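Long-range contacts in trehalose-6-phosphate phosphatase-related protein (Thermoplasma acidophilum, PDB 1U02), which removes the phosphate from trehalose 6-phosphate to give free trehalose, using magnesium as its cofactor: residues Ser22-Gly27 with Arg54-Asp59; Ile43-Ser48 with Met62-Gly67. All blocks are in the same frame, centred on the assembly; numbering follows the deposited sequence.

Contact 1 (Ser22-Gly27 with Arg54-Asp59); sequences SYADAG and RFLPLD. With NA (sodium ion), chain C.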
loop_
_atom_site.group_PDB
_atom_site.type_symbol
_atom_site.label_atom_id
_atom_site.label_comp_id
_atom_site.label_asym_id
_atom_site.label_seq_id
_atom_site.Cartn_x
_atom_site.Cartn_y
_atom_site.Cartn_z
ATOM N N SER A 22 10.131 6.882 3.615
ATOM C CA SER A 22 9.918 5.557 4.197
ATOM C C SER A 22 10.733 4.367 3.688
ATOM O O SER A 22 10.178 3.304 3.388
ATOM C CB SER A 22 8.429 5.215 4.139
ATOM O OG SER A 22 7.681 6.178 4.863
ATOM N N TYR A 23 12.047 4.543 3.603
ATOM C CA TYR A 23 12.930 3.462 3.177
ATOM C C TYR A 23 13.085 2.490 4.341
ATOM O O TYR A 23 13.076 2.900 5.498
ATOM C CB TYR A 23 14.292 4.023 2.790
ATOM C CG TYR A 23 14.279 4.692 1.443
ATOM C CD1 TYR A 23 14.899 4.098 0.351
ATOM C CD2 TYR A 23 13.631 5.913 1.255
ATOM C CE1 TYR A 23 14.881 4.703 -0.901
ATOM C CE2 TYR A 23 13.604 6.526 0.006
ATOM C CZ TYR A 23 14.234 5.913 -1.064
ATOM O OH TYR A 23 14.240 6.520 -2.300
ATOM N N ALA A 24 13.226 1.205 4.033
ATOM C CA ALA A 24 13.375 0.190 5.067
ATOM C C ALA A 24 14.755 0.288 5.715
ATOM O O ALA A 24 15.764 0.432 5.016
ATOM C CB ALA A 24 13.191 -1.197 4.463
ATOM N N ASP A 25 14.804 0.225 7.043
ATOM C CA ASP A 25 16.089 0.273 7.742
ATOM C C ASP A 25 16.697 -1.125 7.731
ATOM O O ASP A 25 16.031 -2.089 7.348
ATOM C CB ASP A 25 15.936 0.782 9.190
ATOM C CG ASP A 25 14.953 -0.035 10.015
ATOM O OD1 ASP A 25 14.770 -1.240 9.741
ATOM O OD2 ASP A 25 14.373 0.531 10.969
ATOM N N ALA A 26 17.962 -1.231 8.134
ATOM C CA ALA A 26 18.666 -2.511 8.158
ATOM C C ALA A 26 17.887 -3.606 8.880
ATOM O O ALA A 26 17.899 -4.762 8.458
ATOM C CB ALA A 26 20.043 -2.337 8.804
ATOM N N GLY A 27 17.219 -3.244 9.970
ATOM C CA GLY A 27 16.457 -4.229 10.721
ATOM C C GLY A 27 15.362 -4.884 9.898
ATOM O O GLY A 27 15.199 -6.109 9.912
ATOM N N ARG A 54 12.650 0.548 -4.391
ATOM C CA ARG A 54 13.764 1.286 -3.814
ATOM C C ARG A 54 13.684 1.293 -2.283
ATOM O O ARG A 54 14.718 1.286 -1.614
ATOM C CB ARG A 54 13.850 2.716 -4.366
ATOM C CG ARG A 54 12.672 3.630 -4.118
ATOM C CD ARG A 54 12.970 5.004 -4.738
ATOM N NE ARG A 54 11.921 5.988 -4.481
ATOM C CZ ARG A 54 10.931 6.269 -5.324
ATOM N NH1 ARG A 54 10.846 5.645 -6.490
ATOM N NH2 ARG A 54 10.026 7.183 -4.998
ATOM N N PHE A 55 12.471 1.292 -1.731
ATOM C CA PHE A 55 12.313 1.272 -0.272
ATOM C C PHE A 55 12.816 -0.040 0.317
ATOM O O PHE A 55 13.481 -0.056 1.349
ATOM C CB PHE A 55 10.841 1.387 0.150
ATOM C CG PHE A 55 10.253 2.768 0.022
ATOM C CD1 PHE A 55 11.057 3.909 0.033
ATOM C CD2 PHE A 55 8.870 2.922 -0.047
ATOM C CE1 PHE A 55 10.482 5.189 -0.020
ATOM C CE2 PHE A 55 8.286 4.190 -0.098
ATOM C CZ PHE A 55 9.092 5.325 -0.084
ATOM N N LEU A 56 12.468 -1.137 -0.350
ATOM C CA LEU A 56 12.804 -2.489 0.094
ATOM C C LEU A 56 13.409 -3.263 -1.080
ATOM O O LEU A 56 12.750 -4.129 -1.658
ATOM C CB LEU A 56 11.513 -3.177 0.546
ATOM C CG LEU A 56 11.527 -4.494 1.308
ATOM C CD1 LEU A 56 12.033 -4.234 2.720
ATOM C CD2 LEU A 56 10.108 -5.076 1.359
ATOM N N PRO A 57 14.678 -2.993 -1.420
ATOM C CA PRO A 57 15.338 -3.673 -2.544
ATOM C C PRO A 57 15.689 -5.146 -2.347
ATOM O O PRO A 57 16.849 -5.546 -2.473
ATOM C CB PRO A 57 16.564 -2.796 -2.801
ATOM C CG PRO A 57 16.942 -2.342 -1.423
ATOM C CD PRO A 57 15.605 -2.077 -0.725
ATOM N N LEU A 58 14.670 -5.952 -2.060
ATOM C CA LEU A 58 14.850 -7.382 -1.842
ATOM C C LEU A 58 14.117 -8.172 -2.913
ATOM O O LEU A 58 13.243 -7.646 -3.607
ATOM C CB LEU A 58 14.296 -7.792 -0.473
ATOM C CG LEU A 58 14.896 -7.123 0.763
ATOM C CD1 LEU A 58 14.106 -7.545 1.996
ATOM C CD2 LEU A 58 16.363 -7.504 0.896
ATOM N N ASP A 59 14.468 -9.445 -3.026
ATOM C CA ASP A 59 13.845 -10.325 -3.998
ATOM C C ASP A 59 12.531 -10.868 -3.445
ATOM O O ASP A 59 12.489 -11.961 -2.875
ATOM C CB ASP A 59 14.796 -11.480 -4.336
ATOM C CG ASP A 59 14.178 -12.489 -5.282
ATOM O OD1 ASP A 59 13.569 -12.069 -6.291
ATOM O OD2 ASP A 59 14.312 -13.705 -5.017
HETATM NA NA NA C . 5.264 5.383 5.843
HETATM O O HOH W 1 16.043 0.526 2.178
HETATM O O HOH W 2 3.853 7.478 6.017
#

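Contact 2 (Ile43-Ser48 with Met62-Gly67); sequences IVTGRS and MICYHG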
loop_
_atom_site.group_PDB
_atom_site.type_symbol
_atom_site.label_atom_id
_atom_site.label_comp_id
_atom_site.label_asym_id
_atom_site.label_seq_id
_atom_site.Cartn_x
_atom_site.Cartn_y
_atom_site.Cartn_z
ATOM N N ILE A 43 4.482 -8.153 -0.704
ATOM C CA ILE A 43 4.263 -6.860 -0.074
ATOM C C ILE A 43 2.995 -6.394 -0.789
ATOM O O ILE A 43 2.937 -6.427 -2.017
ATOM C CB ILE A 43 5.393 -5.843 -0.378
ATOM C CG1 ILE A 43 6.704 -6.290 0.278
ATOM C CG2 ILE A 43 4.989 -4.462 0.136
ATOM C CD1 ILE A 43 6.623 -6.415 1.785
ATOM N N VAL A 44 1.974 -5.993 -0.037
ATOM C CA VAL A 44 0.727 -5.525 -0.641
ATOM C C VAL A 44 0.576 -4.076 -0.213
ATOM O O VAL A 44 0.453 -3.786 0.973
ATOM C CB VAL A 44 -0.477 -6.348 -0.159
ATOM C CG1 VAL A 44 -1.742 -5.874 -0.857
ATOM C CG2 VAL A 44 -0.233 -7.824 -0.444
ATOM N N THR A 45 0.553 -3.169 -1.183
ATOM C CA THR A 45 0.529 -1.755 -0.857
ATOM C C THR A 45 -0.189 -0.895 -1.891
ATOM O O THR A 45 -0.551 -1.367 -2.971
ATOM C CB THR A 45 1.990 -1.281 -0.751
ATOM O OG1 THR A 45 2.055 0.133 -0.542
ATOM C CG2 THR A 45 2.732 -1.640 -2.043
ATOM N N GLY A 46 -0.384 0.373 -1.548
ATOM C CA GLY A 46 -1.006 1.305 -2.471
ATOM C C GLY A 46 0.123 2.018 -3.202
ATOM O O GLY A 46 -0.101 2.764 -4.158
ATOM N N ARG A 47 1.347 1.787 -2.733
ATOM C CA ARG A 47 2.544 2.379 -3.331
ATOM C C ARG A 47 2.773 1.747 -4.700
ATOM O O ARG A 47 2.173 0.726 -5.026
ATOM C CB ARG A 47 3.776 2.093 -2.469
ATOM C CG ARG A 47 3.735 2.644 -1.056
ATOM C CD ARG A 47 4.241 4.075 -0.985
ATOM N NE ARG A 47 4.493 4.455 0.401
ATOM C CZ ARG A 47 5.166 5.534 0.781
ATOM N NH1 ARG A 47 5.667 6.362 -0.125
ATOM N NH2 ARG A 47 5.340 5.776 2.075
ATOM N N SER A 48 3.653 2.358 -5.487
ATOM C CA SER A 48 3.994 1.855 -6.812
ATOM C C SER A 48 5.144 0.856 -6.687
ATOM O O SER A 48 5.801 0.773 -5.650
ATOM C CB SER A 48 4.458 3.006 -7.704
ATOM O OG SER A 48 5.631 3.602 -7.157
HETATM N N MSE A 62 5.274 -8.433 -5.190
HETATM C CA MSE A 62 4.486 -7.335 -4.678
HETATM C C MSE A 62 3.222 -7.059 -5.471
HETATM O O MSE A 62 3.170 -7.244 -6.689
HETATM C CB MSE A 62 5.347 -6.067 -4.599
HETATM C CG MSE A 62 6.015 -5.678 -5.906
HETATM SE SE MSE A 62 7.294 -4.211 -5.727
HETATM C CE MSE A 62 8.807 -5.186 -5.045
ATOM N N ILE A 63 2.195 -6.648 -4.741
ATOM C CA ILE A 63 0.916 -6.277 -5.314
ATOM C C ILE A 63 0.874 -4.783 -4.997
ATOM O O ILE A 63 0.765 -4.399 -3.834
ATOM C CB ILE A 63 -0.260 -7.009 -4.611
ATOM C CG1 ILE A 63 -0.177 -8.512 -4.898
ATOM C CG2 ILE A 63 -1.595 -6.466 -5.108
ATOM C CD1 ILE A 63 -1.187 -9.349 -4.123
ATOM N N CYS A 64 0.994 -3.946 -6.028
ATOM C CA CYS A 64 1.008 -2.493 -5.840
ATOM C C CYS A 64 -0.259 -1.788 -6.305
ATOM O O CYS A 64 -1.104 -2.391 -6.966
ATOM C CB CYS A 64 2.218 -1.902 -6.565
ATOM S SG CYS A 64 3.795 -2.584 -5.977
ATOM N N TYR A 65 -0.380 -0.508 -5.952
ATOM C CA TYR A 65 -1.550 0.295 -6.318
ATOM C C TYR A 65 -2.838 -0.415 -5.892
ATOM O O TYR A 65 -3.843 -0.382 -6.609
ATOM C CB TYR A 65 -1.598 0.529 -7.834
ATOM C CG TYR A 65 -0.437 1.299 -8.427
ATOM C CD1 TYR A 65 -0.212 2.633 -8.090
ATOM C CD2 TYR A 65 0.400 0.710 -9.374
ATOM C CE1 TYR A 65 0.815 3.367 -8.683
ATOM C CE2 TYR A 65 1.433 1.434 -9.977
ATOM C CZ TYR A 65 1.630 2.762 -9.629
ATOM O OH TYR A 65 2.615 3.488 -10.251
ATOM N N HIS A 66 -2.801 -1.064 -4.733
ATOM C CA HIS A 66 -3.966 -1.780 -4.219
ATOM C C HIS A 66 -4.443 -2.867 -5.184
ATOM O O HIS A 66 -5.600 -3.293 -5.131
ATOM C CB HIS A 66 -5.110 -0.796 -3.932
ATOM C CG HIS A 66 -4.864 0.088 -2.746
ATOM N ND1 HIS A 66 -5.041 -0.340 -1.450
ATOM C CD2 HIS A 66 -4.427 1.368 -2.665
ATOM C CE1 HIS A 66 -4.725 0.639 -0.618
ATOM N NE2 HIS A 66 -4.349 1.686 -1.331
ATOM N N GLY A 67 -3.545 -3.308 -6.064
ATOM C CA GLY A 67 -3.891 -4.356 -7.012
ATOM C C GLY A 67 -3.845 -4.016 -8.494
ATOM O O GLY A 67 -3.933 -4.919 -9.323
#

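Contact 1 (Ser22-Gly27 with Arg54-Asp59)
Tyr23 and Phe55 form a T-shaped pair that joins the loop leading into helix 26-38 to the C-terminal end of helix 49-55, two helices of the HAD-type Rossmann-like core. The rings cross at nearly a right angle (planes 79° apart, centroids 4.8 Å), and the edge of Phe55 is driven into the face of Tyr23. Phe55 CD1 stands over the centre of the tyrosine ring, while the neighbouring Phe55 CE1 comes within 3.4 Å of Tyr23 CE2. Tyr23 CG lies anti to its own carbonyl carbon. The phenol oxygen meets the extended arginine chain, Tyr23 OH lying 3.1 Å from Arg54 CD, with ring and guanidinium planes 43° apart.

One face of the Phe55 ring carries the carbonyl oxygen of Ser22, displaced toward the rim, with Ser22 O 3.4 Å from Phe55 CG. The same oxygen accepts a hydrogen bond from Tyr8, a residue probably involved in substrate binding.

Backbone polar groups tie the segments directly. Ala24 N donates to Phe55 O at 3.0 Å. A water also donates to Phe55 O and to Ala24 O, so the helix-end carbonyl is gripped by two donors. Beside this bond the methyl of Ala24 packs on Leu56, the first residue beyond the helix, and both side chains touch Leu29 of helix 26-38.

Ser22, at the start of the 22-27 segment, is a sodium ligand together with Asp9, Pro14 and a water; its OG lies anti to the carbonyl carbon and binds the ion at 2.7 Å.

Contact 2 (Ile43-Ser48 with Met62-Gly67)
Thr45 O accepts from His66 N at 2.9 Å and also receives a longer CA-H...O contact from Cys64 CA. Further along, Arg47 O accepts from Tyr65 N and has Cys64 CB only 3.0 Å away.

Before the chains turn, they run as neighbouring parallel strands: Ile63 N donates to Ile43 O at 2.8 Å, and Thr45 N to Ile63 O at 2.9 Å. Val44 and Ile63 lie side by side, pointing the same way toward helix 161-169, and touch through Val44 CG2 and Ile63 CD1. Strands 40-44 and 61-64 are the two strands of a beta-alpha-beta crossover through helix 49-55, and in this HAD phosphatase the loop after strand 40-44 comes close to the magnesium-binding Asp7 and Asp9.

Thr45 OG1, anti to its backbone N (chi1 175°), accepts from Arg47 N in an ST turn. Arg47 forms salt bridges through NE to Asp9 and through NH1 to Glu51.

Ser48 rides over one face of the Tyr65 ring: its CA makes a CH-pi contact, 4.0 Å from the ring centroid, and its CB reaches the phenol end, 3.2 Å from Tyr65 OH. Gly46 CA presses on a face of the His66 ring, 3.4 Å from His66 CD2.

How the contacts relate
Contact 2 is buried near the middle of the chain, whereas contact 1 lies farther out and is only partly buried, with Tyr23 and Arg54 exposed. Both involve the crossover unit of strand 40-44, helix 49-55 and strand 61-64: contact 2 pairs its strands, and contact 1 joins the end of its helix to the loop before helix 26-38. The chemistry follows: a backbone ladder continued into loop turns in contact 2, aromatic packing with a single direct hydrogen bond and a water bridge in the partly buried contact 1. The two meet where Phe55 CE2 lies 3.4 Å from Arg47 NH1, and where Leu56 packs on Ile43. Asp9 links them further, sharing sodium with Ser22 and a salt bridge with Arg47.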